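Local coordinates for lysine cyclodeaminase (Streptomyces pristinaespiralis, PDB 5YU3), which catalyses the NAD-dependent cyclisation of L-lysine to L-pipecolic acid with loss of ammonia, and also recognises L-ornithine and L-2,4-diaminobutyric acid, at residues S46-G51 and H257-L262; K77-S82 and P92-T97; D236-T241 and A261-E266; L243-L248 and C267-A272. One frame throughout, in Å; residues are numbered along the deposited sequence.

Contact 1 of 4, residues S46-G51 and H257-L262; sequences SPLRGG and HPEQAL. With PRO (proline), chain G.
The imidazole of His-257 works with both of its nitrogens. NE2 donates to Ser-46 O across the contact at 2.7 Å, and the oxygen lies almost in the ring plane. ND1 accepts from Gln-260 N, so His-257 is the N-cap of helix 258-264. This capping bond is longer, and its donor sits well out of the ring plane. The two bonds fix the rotation of the ring. The capped helix thereby meets the loop that leads into strand 50-54.

Leu-48 lies against Glu-259 and Gln-260. Its CD1 packs on Glu-259 CD at 3.5 Å, and its CD2 reaches Gln-260 N at the same distance. Leu-48 and Glu-259 cross at about a right angle.

Gln-260 has an extended chain and splits its amide. OE1 accepts from Arg-49 N at 3.2 Å, while NE2 donates to Thr-302 OG1. Arg-49 belongs to the proline pocket, and its guanidinium is paired with Glu-63 and Glu-264. Its CG lies between the backbone N and the carbonyl carbon (chi1 61°), and the extended chain sets one guanidinium face on the Gln-260 amide, the planes 26° apart. The ring nitrogen of the bound proline lies over the opposite face, 3.9 Å from Arg-49 CZ.

Contact 2 of 4, residues K77-S82 and P92-T97; sequences KTVGYS and PTILGT. With NAD (nicotinamide-adenine-dinucleotide), chain F; PRO (proline), chain G.
Thr-93 has the largest buried surface here, and it faces two ways. Its methyl CG2 lies 3.5 Å from Tyr-81 CD1, the two side chains side by side and pointing the same way. Its hydroxyl OG1 donates to the NAD phosphate oxygen O1A at 2.6 Å. With chi1 at -71°, CG2 lies opposite the backbone N and OG1 opposite the carbonyl carbon, which lets one side chain serve both partners. Its carbonyl accepts from Ser-82 N, and a water links the same oxygen to Ser-82 OG, which also bonds Arg-54 NH2.

Thr-97, next in buried surface, sits at the other end. Its N and O exchange two backbone hydrogen bonds with Thr-78. The hydroxyl oxygens Thr-97 OG1 and Thr-78 OG1 are 3.1 Å apart. Thr-78 OG1 bonds Tyr-101 OH of the second subunit.

These strands, 73-81 and 94-102, are antiparallel neighbours in the seven-stranded mixed sheet. Gly-80 and Leu-95 form a second hydrogen-bonded pair. Val-79 and Gly-96 form a non-hydrogen-bonded pair, and the backbones come close there, with 3.9 Å between the CA atoms of Val-79 and Gly-96.

Ile-94 shares a sheet face with Val-79 and Tyr-81. Its CG2 packs on Val-79 CG2 at 3.7 Å, and its CD1 comes to the edge of the Tyr-81 ring. Its CG1 meets the NAD phosphate oxygen O2N at 3.4 Å. Val-79 CG1 touches the bound proline, and Lys-77 NZ donates to that proline's O at 2.6 Å.

Contact 3 of 4, residues D236-T241 and A261-E266; sequences DLVGKT and ALREGE. With NAD (nicotinamide-adenine-dinucleotide), chain F.
Glu-266 meets Thr-241 through the end of its side chain. The contact joins a type II beta turn, Leu-237 to Lys-240, to the C-terminal end of helix 258-264. The turn lies in the loop after strand 229-232 of the parallel, Rossmann-type sheet.

CB and CG of Glu-266 make no close contact with the loop; the bend at chi2 (-56°) turns CD toward Thr-241. CD then comes to 4.1 Å from Thr-241 CB. OE1 lies 3.7 Å from that same CB and accepts from Leu-243 N, with a weak bond from Gln-269 NE2 as well. OE2 lies against the main chain of Thr-241, 3.6 Å from its C, and accepts from Glu-242 N. Two backbone N-H groups thus hold the carboxylate in place, one on each oxygen.

At the other end, Val-238 CG2 packs on Arg-263 O at 3.7 Å. It also meets Arg-263 CG at 4.2 Å, where the two side chains cross at about a right angle. Arg-263 NH2 bonds Arg-49 O.

No direct hydrogen bond joins the two segments; a water does this. It accepts from Asp-236 N and donates to Leu-237 O and to Glu-264 O. The water thus ties the last turn of the helix to the loop that holds the cofactor. Lys-240 NZ forms a salt bridge with Asp-236 OD1 at 2.7 Å, and it also bonds Thr-209 O and Val-211 O. The same OD1 accepts from the NAD ribose hydroxyl O3D at 2.9 Å.

Contact 4 of 4, residues L243-L248 and C267-A272; sequences LPLGLL and CQQLSA
Segment 243-248 turns from an extended approach into helix 245-250, with Pro-244 at the N-cap position. Segment 267-272 opens at the end of a 3-10 stretch that runs to Gln-269, and then becomes loop. The backbones stay apart: the CA atoms of Leu-245 and Gln-269 are 6.7 Å from each other. Side chains make the contact.

Gln-269 reaches across with its chain extended beyond CG. Its NE2 donates to Leu-243 O at 2.9 Å, with an N-H...O angle of 170°. The oxygen lies in the amide plane, but the donor is tilted 30° from the carbonyl plane of Leu-243. Gln-269 NE2 also lies 3.5 Å from Leu-248 CD2. Leu-245 and Gln-269 slide past each other in opposite directions, with Leu-245 CB 3.7 Å from Gln-269 OE1 and Leu-245 CD1 near Gln-269 CB. Leu-245 CD1 packs on the backbone O of Gln-269 as well. Leu-248 CG meets Leu-270 CD1 at 4.1 Å, and Leu-270 also rests on Val-253 of strand 252-255.

Gln-269 therefore carries the contact. Its aliphatic part lies between Leu-245 and Leu-248, and its amide is bonded to Leu-243 O. That nearly straight bond probably fixes the turn of the amide.

Contact 2 lies in the mixed sheet, and along the chain it falls between the two segments of contact 1. Contact 1 joins the approach to edge strand 50-54 of that sheet to helix 258-264, which follows strand 252-255 of the parallel sheet. Contact 3 uses the same helix and shares Ala-261 and Leu-262; its centre is about 10 Å from that of contact 1. Contact 4 is centred about 11 Å from contact 3, their segments alternating. Contacts 2 and 4 are the farthest apart, at about 27 Å between centres. Contacts 1 and 2 touch the bound proline, contacts 2 and 3 NAD. This is consistent with a ligand site between the two sheets.

Contact 1 of 4, residues S46-G51 and H257-L262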
# COMPACT_ATOMS: atom_id res chain seq x y z
N SER A 46 -1.03 -10.22 10.75
CA SER A 46 -0.70 -9.53 9.52
C SER A 46 0.81 -9.44 9.35
O SER A 46 1.56 -9.39 10.33
CB SER A 46 -1.32 -8.13 9.53
OG SER A 46 -2.66 -8.21 10.01
N PRO A 47 1.31 -9.42 8.11
CA PRO A 47 2.74 -9.18 7.91
C PRO A 47 3.14 -7.83 8.46
O PRO A 47 2.30 -6.95 8.70
CB PRO A 47 2.90 -9.24 6.39
CG PRO A 47 1.39 -9.06 5.87
CD PRO A 47 0.62 -9.60 6.78
N LEU A 48 4.44 -7.66 8.69
CA LEU A 48 4.95 -6.36 9.12
C LEU A 48 4.51 -5.28 8.15
O LEU A 48 4.54 -5.47 6.93
CB LEU A 48 6.48 -6.38 9.18
CG LEU A 48 7.19 -7.13 10.30
CD1 LEU A 48 8.71 -7.00 10.11
CD2 LEU A 48 6.77 -6.59 11.64
N ARG A 49 4.10 -4.14 8.69
CA ARG A 49 3.79 -3.03 7.80
C ARG A 49 5.08 -2.40 7.27
O ARG A 49 6.19 -2.72 7.71
CB ARG A 49 2.94 -1.99 8.53
CG ARG A 49 3.60 -1.38 9.74
CD ARG A 49 2.77 -0.24 10.32
NE ARG A 49 3.27 0.20 11.63
CZ ARG A 49 2.56 0.16 12.75
NH1 ARG A 49 1.31 -0.28 12.73
NH2 ARG A 49 3.10 0.57 13.90
N GLY A 50 4.92 -1.49 6.31
CA GLY A 50 6.04 -0.72 5.81
C GLY A 50 5.68 0.76 5.76
O GLY A 50 4.51 1.14 5.91
N GLY A 51 6.70 1.59 5.57
CA GLY A 51 6.43 3.02 5.56
C GLY A 51 7.58 3.83 5.00
O GLY A 51 8.69 3.34 4.78
N HIS A 257 1.71 -7.40 18.40
CA HIS A 257 2.38 -7.96 17.23
C HIS A 257 3.85 -7.99 17.60
O HIS A 257 4.53 -6.96 17.51
CB HIS A 257 2.12 -7.09 15.99
CG HIS A 257 2.54 -7.71 14.70
ND1 HIS A 257 3.84 -8.11 14.45
CD2 HIS A 257 1.84 -7.96 13.57
CE1 HIS A 257 3.91 -8.59 13.22
NE2 HIS A 257 2.71 -8.52 12.66
N PRO A 258 4.35 -9.12 18.09
CA PRO A 258 5.72 -9.14 18.65
C PRO A 258 6.79 -8.58 17.72
O PRO A 258 7.59 -7.73 18.14
CB PRO A 258 5.94 -10.61 18.96
CG PRO A 258 4.44 -11.15 19.19
CD PRO A 258 3.67 -10.44 18.40
N GLU A 259 6.82 -9.02 16.46
CA GLU A 259 7.86 -8.55 15.56
C GLU A 259 7.76 -7.05 15.34
O GLU A 259 8.77 -6.34 15.35
CB GLU A 259 7.80 -9.30 14.23
CG GLU A 259 8.94 -8.95 13.29
CD GLU A 259 9.02 -9.84 12.05
OE1 GLU A 259 7.98 -10.40 11.65
OE2 GLU A 259 10.12 -9.98 11.49
N GLN A 260 6.54 -6.55 15.15
CA GLN A 260 6.36 -5.11 14.97
C GLN A 260 6.74 -4.33 16.23
O GLN A 260 7.31 -3.24 16.15
CB GLN A 260 4.91 -4.82 14.61
CG GLN A 260 4.71 -3.63 13.75
CD GLN A 260 3.41 -3.75 13.01
OE1 GLN A 260 3.38 -4.17 11.85
NE2 GLN A 260 2.31 -3.43 13.68
N ALA A 261 6.38 -4.87 17.40
CA ALA A 261 6.65 -4.17 18.65
C ALA A 261 8.14 -4.10 18.94
O ALA A 261 8.63 -3.11 19.48
CB ALA A 261 5.92 -4.87 19.80
N LEU A 262 8.89 -5.15 18.57
CA LEU A 262 10.33 -5.12 18.77
C LEU A 262 10.98 -4.05 17.91
O LEU A 262 12.04 -3.52 18.26
CB LEU A 262 10.93 -6.49 18.47
CG LEU A 262 10.72 -7.52 19.60
CD1 LEU A 262 10.94 -8.93 19.10
CD2 LEU A 262 11.67 -7.20 20.77
N PRO G . 0.32 3.18 13.86
CA PRO G . -1.02 3.69 13.25
C PRO G . -1.92 2.49 12.83
O PRO G . -2.83 2.80 12.05
CB PRO G . -0.64 4.40 12.26
CG PRO G . 0.71 5.10 12.81
CD PRO G . 1.06 4.45 13.87
OXT PRO G . -1.78 1.29 13.28

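Contact 2 of 4, residues K77-S82 and P92-T97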
# COMPACT_ATOMS: atom_id res chain seq x y z
N LYS A 77 -4.72 -0.69 4.63
CA LYS A 77 -4.84 0.64 5.18
C LYS A 77 -3.60 1.45 4.83
O LYS A 77 -2.47 0.98 4.97
CB LYS A 77 -5.06 0.65 6.70
CG LYS A 77 -5.22 2.09 7.21
CD LYS A 77 -5.77 2.18 8.63
CE LYS A 77 -4.64 2.19 9.66
NZ LYS A 77 -5.17 2.13 11.04
N THR A 78 -3.83 2.66 4.33
CA THR A 78 -2.79 3.64 4.07
C THR A 78 -3.01 4.77 5.06
O THR A 78 -4.13 5.30 5.16
CB THR A 78 -2.86 4.16 2.63
OG1 THR A 78 -4.23 4.45 2.30
CG2 THR A 78 -2.34 3.11 1.66
N VAL A 79 -1.98 5.12 5.81
CA VAL A 79 -2.19 6.03 6.93
C VAL A 79 -0.92 6.83 7.19
O VAL A 79 0.19 6.28 7.21
CB VAL A 79 -2.64 5.25 8.18
CG1 VAL A 79 -1.65 4.11 8.50
CG2 VAL A 79 -2.80 6.19 9.37
N GLY A 80 -1.08 8.13 7.37
CA GLY A 80 0.02 9.00 7.72
C GLY A 80 0.01 9.36 9.20
O GLY A 80 -1.05 9.45 9.83
N TYR A 81 1.21 9.55 9.75
CA TYR A 81 1.42 10.15 11.06
C TYR A 81 2.16 11.45 10.79
O TYR A 81 3.30 11.43 10.32
CB TYR A 81 2.22 9.23 11.97
CG TYR A 81 2.85 9.91 13.17
CD1 TYR A 81 2.09 10.24 14.29
CD2 TYR A 81 4.21 10.20 13.19
CE1 TYR A 81 2.67 10.86 15.40
CE2 TYR A 81 4.80 10.81 14.31
CZ TYR A 81 4.02 11.14 15.41
OH TYR A 81 4.60 11.74 16.52
N SER A 82 1.49 12.58 11.04
CA SER A 82 2.03 13.90 10.69
C SER A 82 1.71 14.83 11.86
O SER A 82 0.70 15.54 11.86
CB SER A 82 1.42 14.43 9.38
OG SER A 82 1.51 13.44 8.35
N PRO A 92 -6.12 16.18 11.41
CA PRO A 92 -5.66 15.21 12.41
C PRO A 92 -4.25 14.73 12.09
O PRO A 92 -3.84 14.65 10.93
CB PRO A 92 -6.68 14.07 12.29
CG PRO A 92 -7.34 14.32 10.85
CD PRO A 92 -7.26 15.60 10.61
N THR A 93 -3.51 14.45 13.16
CA THR A 93 -2.19 13.85 13.02
C THR A 93 -2.26 12.53 12.25
O THR A 93 -1.42 12.27 11.37
CB THR A 93 -1.57 13.63 14.40
OG1 THR A 93 -1.21 14.90 14.95
CG2 THR A 93 -0.32 12.73 14.32
N ILE A 94 -3.24 11.69 12.58
CA ILE A 94 -3.45 10.40 11.92
C ILE A 94 -4.48 10.62 10.81
O ILE A 94 -5.65 10.92 11.08
CB ILE A 94 -3.90 9.32 12.91
CG1 ILE A 94 -2.81 9.05 13.96
CG2 ILE A 94 -4.30 8.03 12.17
CD1 ILE A 94 -1.49 8.54 13.37
N LEU A 95 -4.05 10.44 9.57
CA LEU A 95 -4.90 10.66 8.40
C LEU A 95 -4.74 9.45 7.49
O LEU A 95 -3.63 9.17 7.03
CB LEU A 95 -4.48 11.95 7.68
CG LEU A 95 -5.40 12.74 6.76
CD1 LEU A 95 -6.80 12.82 7.34
CD2 LEU A 95 -4.80 14.13 6.53
N GLY A 96 -5.83 8.73 7.24
CA GLY A 96 -5.71 7.52 6.45
C GLY A 96 -7.02 7.07 5.83
O GLY A 96 -8.07 7.66 6.05
N THR A 97 -6.92 5.99 5.06
CA THR A 97 -8.04 5.38 4.35
C THR A 97 -7.85 3.87 4.34
O THR A 97 -6.73 3.37 4.47
CB THR A 97 -8.16 5.93 2.92
OG1 THR A 97 -6.85 6.10 2.37
CG2 THR A 97 -8.86 7.29 2.90
PA NAD F . -2.38 13.71 18.26
O1A NAD F . -1.43 14.64 17.57
O2A NAD F . -3.87 13.91 18.11
O5B NAD F . -2.09 13.79 19.84
C5B NAD F . -0.77 13.56 20.35
C4B NAD F . -0.63 14.41 21.60
O4B NAD F . 0.60 14.09 22.25
C3B NAD F . -0.56 15.90 21.26
O3B NAD F . -1.63 16.61 21.91
C2B NAD F . 0.80 16.34 21.79
O2B NAD F . 0.81 17.65 22.35
C1B NAD F . 1.05 15.30 22.86
N9A NAD F . 2.46 15.11 23.28
C8A NAD F . 3.58 15.17 22.53
N7A NAD F . 4.68 14.91 23.30
C5A NAD F . 4.24 14.68 24.56
C6A NAD F . 4.84 14.35 25.87
N6A NAD F . 6.18 14.20 26.01
N1A NAD F . 4.00 14.18 26.92
C2A NAD F . 2.66 14.32 26.83
N3A NAD F . 2.05 14.63 25.68
C4A NAD F . 2.78 14.81 24.54
O3 NAD F . -1.99 12.21 17.80
PN NAD F . -2.80 10.86 18.09
O1N NAD F . -3.43 10.96 19.45
O2N NAD F . -3.65 10.55 16.87
O5D NAD F . -1.62 9.75 18.10
C5D NAD F . -0.74 9.65 19.23
C4D NAD F . 0.20 8.47 19.01
O4D NAD F . -0.55 7.27 18.84
C3D NAD F . 1.03 8.63 17.74
O3D NAD F . 2.35 8.09 17.98
C2D NAD F . 0.32 7.72 16.76
O2D NAD F . 1.15 7.32 15.66
C1D NAD F . -0.07 6.59 17.68
N1N NAD F . -1.10 5.70 17.18
C2N NAD F . -1.04 4.41 17.54
C3N NAD F . -1.99 3.49 17.09
C7N NAD F . -1.89 2.07 17.53
O7N NAD F . -2.55 1.21 16.99
N7N NAD F . -1.08 1.79 18.57
C4N NAD F . -3.05 3.93 16.29
C5N NAD F . -3.10 5.28 15.96
C6N NAD F . -2.11 6.16 16.42
N PRO G . 0.32 3.18 13.86
CA PRO G . -1.02 3.69 13.25
C PRO G . -1.92 2.49 12.83
O PRO G . -2.83 2.80 12.05
CB PRO G . -0.64 4.40 12.26
CG PRO G . 0.71 5.10 12.81
CD PRO G . 1.06 4.45 13.87
OXT PRO G . -1.78 1.29 13.28
O HOH W 1 -6.00 2.18 1.46
O HOH W 2 -0.96 12.21 8.43

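Contact 3 of 4, residues D236-T241 and A261-E266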
# COMPACT_ATOMS: atom_id res chain seq x y z
N ASP A 236 5.26 5.24 16.04
CA ASP A 236 5.41 5.80 14.70
C ASP A 236 6.80 5.53 14.14
O ASP A 236 6.98 4.60 13.35
CB ASP A 236 5.07 7.30 14.71
CG ASP A 236 5.73 8.06 15.88
OD1 ASP A 236 4.98 8.57 16.75
OD2 ASP A 236 6.97 8.19 15.90
N LEU A 237 7.78 6.34 14.53
CA LEU A 237 9.13 6.21 14.02
C LEU A 237 9.95 5.25 14.87
O LEU A 237 9.75 5.13 16.08
CB LEU A 237 9.83 7.57 14.00
CG LEU A 237 9.16 8.65 13.14
CD1 LEU A 237 9.69 10.03 13.50
CD2 LEU A 237 9.39 8.37 11.66
N VAL A 238 10.87 4.54 14.21
CA VAL A 238 11.86 3.77 14.96
C VAL A 238 12.61 4.73 15.87
O VAL A 238 13.00 5.83 15.45
CB VAL A 238 12.79 3.03 14.00
CG1 VAL A 238 14.00 2.47 14.75
CG2 VAL A 238 12.04 1.91 13.29
N GLY A 239 12.78 4.34 17.13
CA GLY A 239 13.45 5.16 18.12
C GLY A 239 12.52 5.99 18.99
O GLY A 239 12.99 6.65 19.92
N LYS A 240 11.23 5.98 18.69
CA LYS A 240 10.23 6.66 19.51
C LYS A 240 9.72 5.67 20.55
O LYS A 240 9.24 4.58 20.19
CB LYS A 240 9.07 7.17 18.66
CG LYS A 240 7.94 7.84 19.46
CD LYS A 240 6.63 7.07 19.38
CE LYS A 240 5.48 7.85 20.04
NZ LYS A 240 5.23 9.17 19.36
N THR A 241 9.86 6.02 21.82
CA THR A 241 9.30 5.25 22.92
C THR A 241 8.66 6.21 23.91
O THR A 241 8.92 7.42 23.89
CB THR A 241 10.36 4.41 23.64
OG1 THR A 241 11.40 5.28 24.11
CG2 THR A 241 10.96 3.35 22.71
N ALA A 261 6.38 -4.87 17.40
CA ALA A 261 6.65 -4.17 18.65
C ALA A 261 8.14 -4.10 18.94
O ALA A 261 8.63 -3.11 19.48
CB ALA A 261 5.92 -4.87 19.80
N LEU A 262 8.89 -5.15 18.57
CA LEU A 262 10.33 -5.12 18.77
C LEU A 262 10.98 -4.05 17.91
O LEU A 262 12.04 -3.52 18.26
CB LEU A 262 10.93 -6.49 18.47
CG LEU A 262 10.72 -7.52 19.60
CD1 LEU A 262 10.94 -8.93 19.10
CD2 LEU A 262 11.67 -7.20 20.77
N ARG A 263 10.35 -3.70 16.78
CA ARG A 263 10.86 -2.69 15.86
C ARG A 263 10.36 -1.29 16.18
O ARG A 263 11.14 -0.33 16.08
CB ARG A 263 10.48 -3.06 14.42
CG ARG A 263 11.13 -2.18 13.34
CD ARG A 263 10.78 -2.67 11.93
NE ARG A 263 9.41 -2.32 11.56
CZ ARG A 263 8.86 -2.58 10.38
NH1 ARG A 263 9.57 -3.19 9.43
NH2 ARG A 263 7.60 -2.22 10.13
N GLU A 264 9.07 -1.14 16.54
CA GLU A 264 8.44 0.18 16.64
C GLU A 264 7.69 0.44 17.93
O GLU A 264 7.19 1.56 18.11
CB GLU A 264 7.46 0.40 15.48
CG GLU A 264 8.10 0.49 14.11
CD GLU A 264 7.13 0.10 13.00
OE1 GLU A 264 5.92 0.42 13.11
OE2 GLU A 264 7.58 -0.53 12.03
N GLY A 265 7.57 -0.55 18.82
CA GLY A 265 6.87 -0.38 20.08
C GLY A 265 7.82 -0.14 21.24
O GLY A 265 9.02 0.08 21.07
N GLU A 266 7.26 -0.20 22.46
CA GLU A 266 8.09 -0.14 23.66
C GLU A 266 9.09 -1.29 23.68
O GLU A 266 10.16 -1.17 24.30
CB GLU A 266 7.24 -0.20 24.93
CG GLU A 266 6.36 1.02 25.17
CD GLU A 266 7.16 2.29 25.21
OE1 GLU A 266 8.23 2.30 25.85
OE2 GLU A 266 6.75 3.29 24.57
PA NAD F . -2.38 13.71 18.26
O1A NAD F . -1.43 14.64 17.57
O2A NAD F . -3.87 13.91 18.11
O5B NAD F . -2.09 13.79 19.84
C5B NAD F . -0.77 13.56 20.35
C4B NAD F . -0.63 14.41 21.60
O4B NAD F . 0.60 14.09 22.25
C3B NAD F . -0.56 15.90 21.26
O3B NAD F . -1.63 16.61 21.91
C2B NAD F . 0.80 16.34 21.79
O2B NAD F . 0.81 17.65 22.35
C1B NAD F . 1.05 15.30 22.86
N9A NAD F . 2.46 15.11 23.28
C8A NAD F . 3.58 15.17 22.53
N7A NAD F . 4.68 14.91 23.30
C5A NAD F . 4.24 14.68 24.56
C6A NAD F . 4.84 14.35 25.87
N6A NAD F . 6.18 14.20 26.01
N1A NAD F . 4.00 14.18 26.92
C2A NAD F . 2.66 14.32 26.83
N3A NAD F . 2.05 14.63 25.68
C4A NAD F . 2.78 14.81 24.54
O3 NAD F . -1.99 12.21 17.80
PN NAD F . -2.80 10.86 18.09
O1N NAD F . -3.43 10.96 19.45
O2N NAD F . -3.65 10.55 16.87
O5D NAD F . -1.62 9.75 18.10
C5D NAD F . -0.74 9.65 19.23
C4D NAD F . 0.20 8.47 19.01
O4D NAD F . -0.55 7.27 18.84
C3D NAD F . 1.03 8.63 17.74
O3D NAD F . 2.35 8.09 17.98
C2D NAD F . 0.32 7.72 16.76
O2D NAD F . 1.15 7.32 15.66
C1D NAD F . -0.07 6.59 17.68
N1N NAD F . -1.10 5.70 17.18
C2N NAD F . -1.04 4.41 17.54
C3N NAD F . -1.99 3.49 17.09
C7N NAD F . -1.89 2.07 17.53
O7N NAD F . -2.55 1.21 16.99
N7N NAD F . -1.08 1.79 18.57
C4N NAD F . -3.05 3.93 16.29
C5N NAD F . -3.10 5.28 15.96
C6N NAD F . -2.11 6.16 16.42
O HOH W 3 7.47 4.05 17.18

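Contact 4 of 4, residues L243-L248 and C267-A272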
# COMPACT_ATOMS: atom_id res chain seq x y z
N LEU A 243 7.78 4.83 27.48
CA LEU A 243 7.85 4.40 28.86
C LEU A 243 9.30 4.30 29.34
O LEU A 243 10.22 4.10 28.54
CB LEU A 243 7.17 3.04 29.08
CG LEU A 243 5.68 2.93 28.75
CD1 LEU A 243 5.16 1.54 29.10
CD2 LEU A 243 4.92 4.00 29.53
N PRO A 244 9.53 4.43 30.64
CA PRO A 244 10.90 4.31 31.15
C PRO A 244 11.34 2.86 31.18
O PRO A 244 10.57 1.96 31.51
CB PRO A 244 10.81 4.92 32.55
CG PRO A 244 9.24 4.91 32.88
CD PRO A 244 8.58 4.78 31.75
N LEU A 245 12.61 2.63 30.82
CA LEU A 245 13.13 1.27 30.76
C LEU A 245 12.94 0.54 32.09
O LEU A 245 12.54 -0.63 32.11
CB LEU A 245 14.61 1.29 30.38
CG LEU A 245 15.30 -0.08 30.36
CD1 LEU A 245 14.65 -1.01 29.33
CD2 LEU A 245 16.80 0.06 30.12
N GLY A 246 13.20 1.23 33.20
CA GLY A 246 13.10 0.58 34.50
C GLY A 246 11.71 0.03 34.76
O GLY A 246 11.56 -1.09 35.26
N LEU A 247 10.68 0.80 34.41
CA LEU A 247 9.31 0.33 34.51
C LEU A 247 9.06 -0.88 33.61
O LEU A 247 8.49 -1.89 34.03
CB LEU A 247 8.36 1.48 34.16
CG LEU A 247 6.89 1.46 34.55
CD1 LEU A 247 6.35 2.89 34.59
CD2 LEU A 247 6.10 0.62 33.56
N LEU A 248 9.48 -0.78 32.35
CA LEU A 248 9.29 -1.87 31.40
C LEU A 248 9.92 -3.17 31.89
O LEU A 248 9.33 -4.25 31.76
CB LEU A 248 9.89 -1.47 30.05
CG LEU A 248 9.20 -1.62 28.70
CD1 LEU A 248 7.72 -1.28 28.76
CD2 LEU A 248 9.93 -0.71 27.73
N CYS A 267 8.76 -2.40 23.02
CA CYS A 267 9.66 -3.56 23.02
C CYS A 267 10.96 -3.29 22.29
O CYS A 267 11.89 -4.11 22.38
CB CYS A 267 8.92 -4.77 22.43
SG CYS A 267 7.69 -5.45 23.56
N GLN A 268 11.08 -2.15 21.59
CA GLN A 268 12.39 -1.71 21.13
C GLN A 268 13.40 -1.69 22.26
O GLN A 268 14.60 -1.87 22.02
CB GLN A 268 12.32 -0.30 20.56
CG GLN A 268 11.62 -0.18 19.26
CD GLN A 268 11.48 1.27 18.91
OE1 GLN A 268 12.39 1.88 18.35
NE2 GLN A 268 10.34 1.86 19.27
N GLN A 269 12.95 -1.43 23.48
CA GLN A 269 13.84 -1.30 24.63
C GLN A 269 14.17 -2.63 25.27
O GLN A 269 15.04 -2.67 26.15
CB GLN A 269 13.22 -0.39 25.70
CG GLN A 269 12.73 0.96 25.20
CD GLN A 269 12.46 1.92 26.34
OE1 GLN A 269 13.39 2.33 27.05
NE2 GLN A 269 11.20 2.30 26.52
N LEU A 270 13.51 -3.71 24.87
CA LEU A 270 13.58 -4.97 25.59
C LEU A 270 14.30 -6.03 24.78
O LEU A 270 14.24 -6.05 23.55
CB LEU A 270 12.18 -5.49 25.94
CG LEU A 270 11.37 -4.67 26.93
CD1 LEU A 270 10.02 -5.32 27.14
CD2 LEU A 270 12.13 -4.53 28.25
N SER A 271 14.99 -6.92 25.49
CA SER A 271 15.49 -8.13 24.85
C SER A 271 14.32 -8.99 24.43
O SER A 271 13.33 -9.11 25.16
CB SER A 271 16.41 -8.90 25.79
OG SER A 271 16.84 -10.09 25.17
N ALA A 272 14.42 -9.59 23.24
CA ALA A 272 13.30 -10.34 22.70
C ALA A 272 12.91 -11.53 23.56
O ALA A 272 11.75 -11.95 23.52
CB ALA A 272 13.62 -10.80 21.28